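Local coordinates for protein predicted HD superfamily hydrolase (uncultured Thermotogales bacterium, PDB 2PQ7) that binds two iron ions in an all-helical HD domain and is probably a metal-dependent hydrolase, at residues S36-V41 and A62-D67; L128-R133 and E188-E193. All blocks are in the same frame, centred on the assembly; numbering follows the deposited sequence.

In the fold
Contact 1 comes first along the chain and closes before contact 2 opens; their centres lie about 14 Å apart. Contact 1 pairs helix 35-52 with the C-terminal end of helix 56-65 and lies near the middle of the chain, about 4 Å from its centre. Contact 2 joins helix 123-133 to the loop leading into helix 193-217, farther out, with its centre about 10 Å from that of the chain. The two meet at one iron: H37, H66 and D67 come from contact 1 and D132 from contact 2. Helix 123-133 thus gives D132 to the metal, while Q129, D130 and R133 hold the 188-193 loop.

Contact 1 of 2, residues S36-V41 and A62-D67; sequences SHTFRV and AALLHD. With FE (Fe (III) ion), chain C; FE (Fe (III) ion), chain B.
The carboxylate of D67 is shared between the two irons, OD2 binding the chain C ion at 2.1 Å and OD1 the chain B ion, with water 2 as a second bridge. NE2 of H37 and NE2 of H66 complete the share of these segments in the first ion, each 2.2 Å from the metal. CG of H37 is anti to the backbone N (chi1 162°), on the side facing 62-67; the H37 and D67 side chains cross at about a right angle, ring and carboxylate nearly coplanar at 26°. The two imidazoles meet rim to rim, their planes at 58°. Second-shell bonds restrict both rings: ND1 of H66 donates to O of A63 at 2.7 Å, nearly in the ring plane, while ND1 of H37 is bonded to D135. Water 1 links OG1 of T38 to O of L64, near the end of helix 56-65, and to N of D67 beyond it. CG1 of V41 lies 3.8 Å from CE1 of H66 and 4.0 Å from CB of A63. H37, H66 and D67 with D132 form the H...HD...D motif of the HD domain round the first iron; D67 with H80 and H112 holds the second.

Contact 2 of 2, residues L128-R133 and E188-E193; sequences LQDADR and ETFWTE. With FE (Fe (III) ion), chain C.
Residues 128-133 form the last turns of helix 123-133; the chain at 188-192 runs past them as an irregular loop, with E193 opening the next helix. The backbones come closest at D130 and F190, whose CA atoms are 5.7 Å apart. The carboxylate of D130 faces the loop and takes its consecutive amides on its two oxygens. OD1 accepts from N of W191 at 2.8 Å (168° at the hydrogen), OD2 from N of T192 at 2.8 Å, each through its syn lone pair. OG1 of T192 also donates to OD2, nearly along the C-O axis, giving that buried oxygen two donors. An alanine in place of D130 would probably leave both amides and the T192 hydroxyl without their acceptor and the W191-T192 backbone less firmly held. Beside it, the indole NE1 of W191 donates to OE1 of Q129 at 2.9 Å, almost straight at 171°, with the amide and ring planes only 10° apart; NE2 of Q129 is bonded to the backbone of H112. The R133 chain is bent, and its guanidinium makes a cation-pi contact with F190, CZ lying 4.5 Å from the ring centroid and NH1 over the middle of the face. NH2 of R133 meanwhile donates to OG1 of T189 at 3.1 Å, close to the guanidinium plane. T192 is the N-cap of helix 193-217, its OG1 bonded to N of A195, and F190 packs on A195, R196 and A199 of that helix, while T192 reaches I48 and E52 of helix 35-52.

Contact 1 of 2, residues S36-V41 and A62-D67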
# COMPACT_ATOMS: atom_id res chain seq x y z
N SER A 36 -5.09 15.73 -8.30
CA SER A 36 -5.85 14.56 -7.86
C SER A 36 -6.26 14.71 -6.39
O SER A 36 -7.30 14.21 -6.02
CB SER A 36 -5.06 13.27 -8.12
OG SER A 36 -3.93 13.19 -7.31
N HIS A 37 -5.43 15.39 -5.59
CA HIS A 37 -5.83 15.72 -4.22
C HIS A 37 -7.19 16.48 -4.20
O HIS A 37 -8.13 16.12 -3.47
CB HIS A 37 -4.75 16.51 -3.51
CG HIS A 37 -5.23 17.23 -2.29
ND1 HIS A 37 -5.50 16.59 -1.09
CD2 HIS A 37 -5.56 18.53 -2.12
CE1 HIS A 37 -5.90 17.50 -0.21
NE2 HIS A 37 -5.95 18.68 -0.81
N THR A 38 -7.31 17.51 -5.02
CA THR A 38 -8.56 18.28 -5.09
C THR A 38 -9.76 17.41 -5.43
O THR A 38 -10.82 17.50 -4.83
CB THR A 38 -8.42 19.45 -6.09
OG1 THR A 38 -7.56 20.43 -5.48
CG2 THR A 38 -9.68 20.07 -6.33
N PHE A 39 -9.57 16.49 -6.38
CA PHE A 39 -10.69 15.63 -6.71
C PHE A 39 -11.03 14.69 -5.57
O PHE A 39 -12.20 14.47 -5.29
CB PHE A 39 -10.39 14.84 -7.97
CG PHE A 39 -10.17 15.69 -9.18
CD1 PHE A 39 -10.95 16.82 -9.40
CD2 PHE A 39 -9.21 15.36 -10.11
CE1 PHE A 39 -10.76 17.61 -10.51
CE2 PHE A 39 -9.03 16.13 -11.25
CZ PHE A 39 -9.81 17.27 -11.45
N ARG A 40 -10.03 14.18 -4.86
CA ARG A 40 -10.32 13.30 -3.71
C ARG A 40 -11.02 14.07 -2.59
O ARG A 40 -11.89 13.55 -1.90
CB ARG A 40 -9.04 12.61 -3.24
CG ARG A 40 -8.50 11.63 -4.30
CD ARG A 40 -7.43 10.76 -3.74
NE ARG A 40 -6.32 11.51 -3.18
CZ ARG A 40 -5.24 11.95 -3.85
NH1 ARG A 40 -5.04 11.69 -5.12
NH2 ARG A 40 -4.36 12.67 -3.21
N VAL A 41 -10.59 15.32 -2.38
CA VAL A 41 -11.23 16.18 -1.36
C VAL A 41 -12.69 16.44 -1.74
O VAL A 41 -13.60 16.41 -0.90
CB VAL A 41 -10.43 17.48 -1.13
CG1 VAL A 41 -11.19 18.43 -0.13
CG2 VAL A 41 -9.09 17.13 -0.53
N ALA A 62 -16.56 24.58 -2.68
CA ALA A 62 -15.45 24.95 -1.84
C ALA A 62 -14.28 23.95 -1.96
O ALA A 62 -13.13 24.32 -2.04
CB ALA A 62 -15.93 24.97 -0.48
N ALA A 63 -14.59 22.66 -1.99
CA ALA A 63 -13.56 21.64 -2.19
C ALA A 63 -12.84 21.80 -3.52
O ALA A 63 -11.63 21.67 -3.59
CB ALA A 63 -14.18 20.27 -2.12
N LEU A 64 -13.60 22.03 -4.59
CA LEU A 64 -12.96 22.21 -5.91
C LEU A 64 -12.01 23.40 -5.96
O LEU A 64 -10.95 23.36 -6.57
CB LEU A 64 -14.01 22.30 -7.01
CG LEU A 64 -14.44 20.99 -7.62
CD1 LEU A 64 -15.47 21.34 -8.68
CD2 LEU A 64 -13.18 20.32 -8.26
N LEU A 65 -12.42 24.49 -5.30
CA LEU A 65 -11.63 25.71 -5.33
C LEU A 65 -10.60 25.88 -4.21
O LEU A 65 -9.73 26.74 -4.32
CB LEU A 65 -12.55 26.93 -5.29
CG LEU A 65 -13.39 27.10 -6.54
CD1 LEU A 65 -14.39 28.23 -6.33
CD2 LEU A 65 -12.56 27.30 -7.77
N HIS A 66 -10.63 25.00 -3.23
CA HIS A 66 -9.87 25.33 -1.99
C HIS A 66 -8.36 25.45 -2.20
O HIS A 66 -7.74 26.27 -1.58
CB HIS A 66 -10.19 24.39 -0.85
CG HIS A 66 -9.42 23.11 -0.86
ND1 HIS A 66 -9.66 22.10 -1.75
CD2 HIS A 66 -8.43 22.67 -0.05
CE1 HIS A 66 -8.82 21.10 -1.52
NE2 HIS A 66 -8.05 21.42 -0.48
N ASP A 67 -7.79 24.63 -3.08
CA ASP A 67 -6.37 24.68 -3.38
C ASP A 67 -6.06 25.22 -4.79
O ASP A 67 -4.95 24.97 -5.30
CB ASP A 67 -5.79 23.28 -3.21
CG ASP A 67 -5.56 22.90 -1.75
OD1 ASP A 67 -5.45 23.75 -0.82
OD2 ASP A 67 -5.42 21.67 -1.50
FE FE C . -6.09 20.59 0.18
FE FE B . -4.77 23.78 1.06
O HOH W 1 -8.47 23.10 -5.40
O HOH W 2 -5.77 22.12 1.54

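Contact 2 of 2, residues L128-R133 and E188-E193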
# COMPACT_ATOMS: atom_id res chain seq x y z
N LEU A 128 -15.21 21.23 4.72
CA LEU A 128 -14.06 21.36 3.84
C LEU A 128 -12.81 20.91 4.54
O LEU A 128 -12.02 20.16 3.98
CB LEU A 128 -13.88 22.81 3.35
CG LEU A 128 -12.62 23.05 2.52
CD1 LEU A 128 -12.57 22.16 1.26
CD2 LEU A 128 -12.51 24.50 2.15
N GLN A 129 -12.60 21.42 5.76
CA GLN A 129 -11.43 21.03 6.51
C GLN A 129 -11.40 19.54 6.77
O GLN A 129 -10.35 18.90 6.56
CB GLN A 129 -11.30 21.83 7.78
CG GLN A 129 -9.99 21.62 8.42
CD GLN A 129 -9.71 22.68 9.49
OE1 GLN A 129 -10.31 22.68 10.56
NE2 GLN A 129 -8.79 23.58 9.19
N ASP A 130 -12.52 18.93 7.12
CA ASP A 130 -12.56 17.51 7.31
C ASP A 130 -12.19 16.77 6.02
O ASP A 130 -11.43 15.80 6.05
CB ASP A 130 -13.95 17.03 7.73
CG ASP A 130 -14.29 17.32 9.18
OD1 ASP A 130 -13.41 17.80 9.97
OD2 ASP A 130 -15.46 17.01 9.54
N ALA A 131 -12.81 17.17 4.93
CA ALA A 131 -12.62 16.55 3.63
C ALA A 131 -11.15 16.61 3.17
O ALA A 131 -10.60 15.64 2.58
CB ALA A 131 -13.50 17.23 2.61
N ASP A 132 -10.52 17.74 3.45
CA ASP A 132 -9.11 17.98 3.10
C ASP A 132 -8.24 17.07 3.95
O ASP A 132 -7.39 16.31 3.43
CB ASP A 132 -8.79 19.44 3.38
CG ASP A 132 -7.43 19.88 2.85
OD1 ASP A 132 -7.07 19.47 1.71
OD2 ASP A 132 -6.76 20.65 3.58
N ARG A 133 -8.48 17.08 5.26
CA ARG A 133 -7.60 16.33 6.16
C ARG A 133 -7.78 14.84 6.03
O ARG A 133 -6.80 14.09 6.22
CB ARG A 133 -7.75 16.78 7.61
CG ARG A 133 -7.38 18.22 7.83
CD ARG A 133 -7.70 18.77 9.19
NE ARG A 133 -6.95 18.01 10.20
CZ ARG A 133 -7.45 17.07 11.01
NH1 ARG A 133 -8.74 16.75 11.06
NH2 ARG A 133 -6.61 16.47 11.85
N GLU A 188 -10.70 11.62 16.19
CA GLU A 188 -11.45 12.55 17.07
C GLU A 188 -11.18 14.04 16.79
O GLU A 188 -11.82 14.91 17.37
CB GLU A 188 -11.22 12.24 18.56
CG GLU A 188 -9.82 12.57 19.14
CD GLU A 188 -8.72 11.60 18.73
OE1 GLU A 188 -9.01 10.54 18.11
OE2 GLU A 188 -7.54 11.90 19.05
N THR A 189 -10.20 14.33 15.93
CA THR A 189 -9.88 15.71 15.54
C THR A 189 -10.81 16.28 14.44
O THR A 189 -10.73 17.44 14.12
CB THR A 189 -8.45 15.79 14.98
OG1 THR A 189 -8.34 14.88 13.88
CG2 THR A 189 -7.42 15.39 16.05
N PHE A 190 -11.70 15.47 13.90
CA PHE A 190 -12.59 15.91 12.83
C PHE A 190 -13.86 16.58 13.36
O PHE A 190 -14.36 16.25 14.43
CB PHE A 190 -12.90 14.74 11.92
CG PHE A 190 -11.71 14.30 11.13
CD1 PHE A 190 -10.70 13.51 11.72
CD2 PHE A 190 -11.55 14.72 9.82
CE1 PHE A 190 -9.59 13.16 10.98
CE2 PHE A 190 -10.45 14.36 9.08
CZ PHE A 190 -9.47 13.58 9.65
N TRP A 191 -14.38 17.54 12.59
CA TRP A 191 -15.54 18.30 12.99
C TRP A 191 -16.83 17.54 12.93
O TRP A 191 -17.69 17.68 13.82
CB TRP A 191 -15.72 19.53 12.08
CG TRP A 191 -14.66 20.52 12.16
CD1 TRP A 191 -13.65 20.73 11.27
CD2 TRP A 191 -14.49 21.45 13.20
NE1 TRP A 191 -12.84 21.75 11.70
CE2 TRP A 191 -13.34 22.21 12.90
CE3 TRP A 191 -15.20 21.73 14.37
CZ2 TRP A 191 -12.90 23.24 13.71
CZ3 TRP A 191 -14.75 22.74 15.18
CH2 TRP A 191 -13.62 23.49 14.85
N THR A 192 -17.04 16.83 11.83
CA THR A 192 -18.29 16.14 11.61
C THR A 192 -18.26 14.68 12.02
O THR A 192 -17.25 14.01 11.93
CB THR A 192 -18.74 16.20 10.13
OG1 THR A 192 -17.80 15.51 9.29
CG2 THR A 192 -18.85 17.62 9.66
N GLU A 193 -19.40 14.15 12.45
CA GLU A 193 -19.46 12.74 12.78
C GLU A 193 -19.17 11.84 11.58
O GLU A 193 -18.54 10.79 11.72
CB GLU A 193 -20.86 12.43 13.37
CG GLU A 193 -21.05 10.97 13.77
CD GLU A 193 -20.09 10.52 14.88
OE1 GLU A 193 -19.45 11.36 15.58
OE2 GLU A 193 -19.96 9.29 15.04
FE FE C . -6.09 20.59 0.18
O HOH W 2 -5.77 22.12 1.54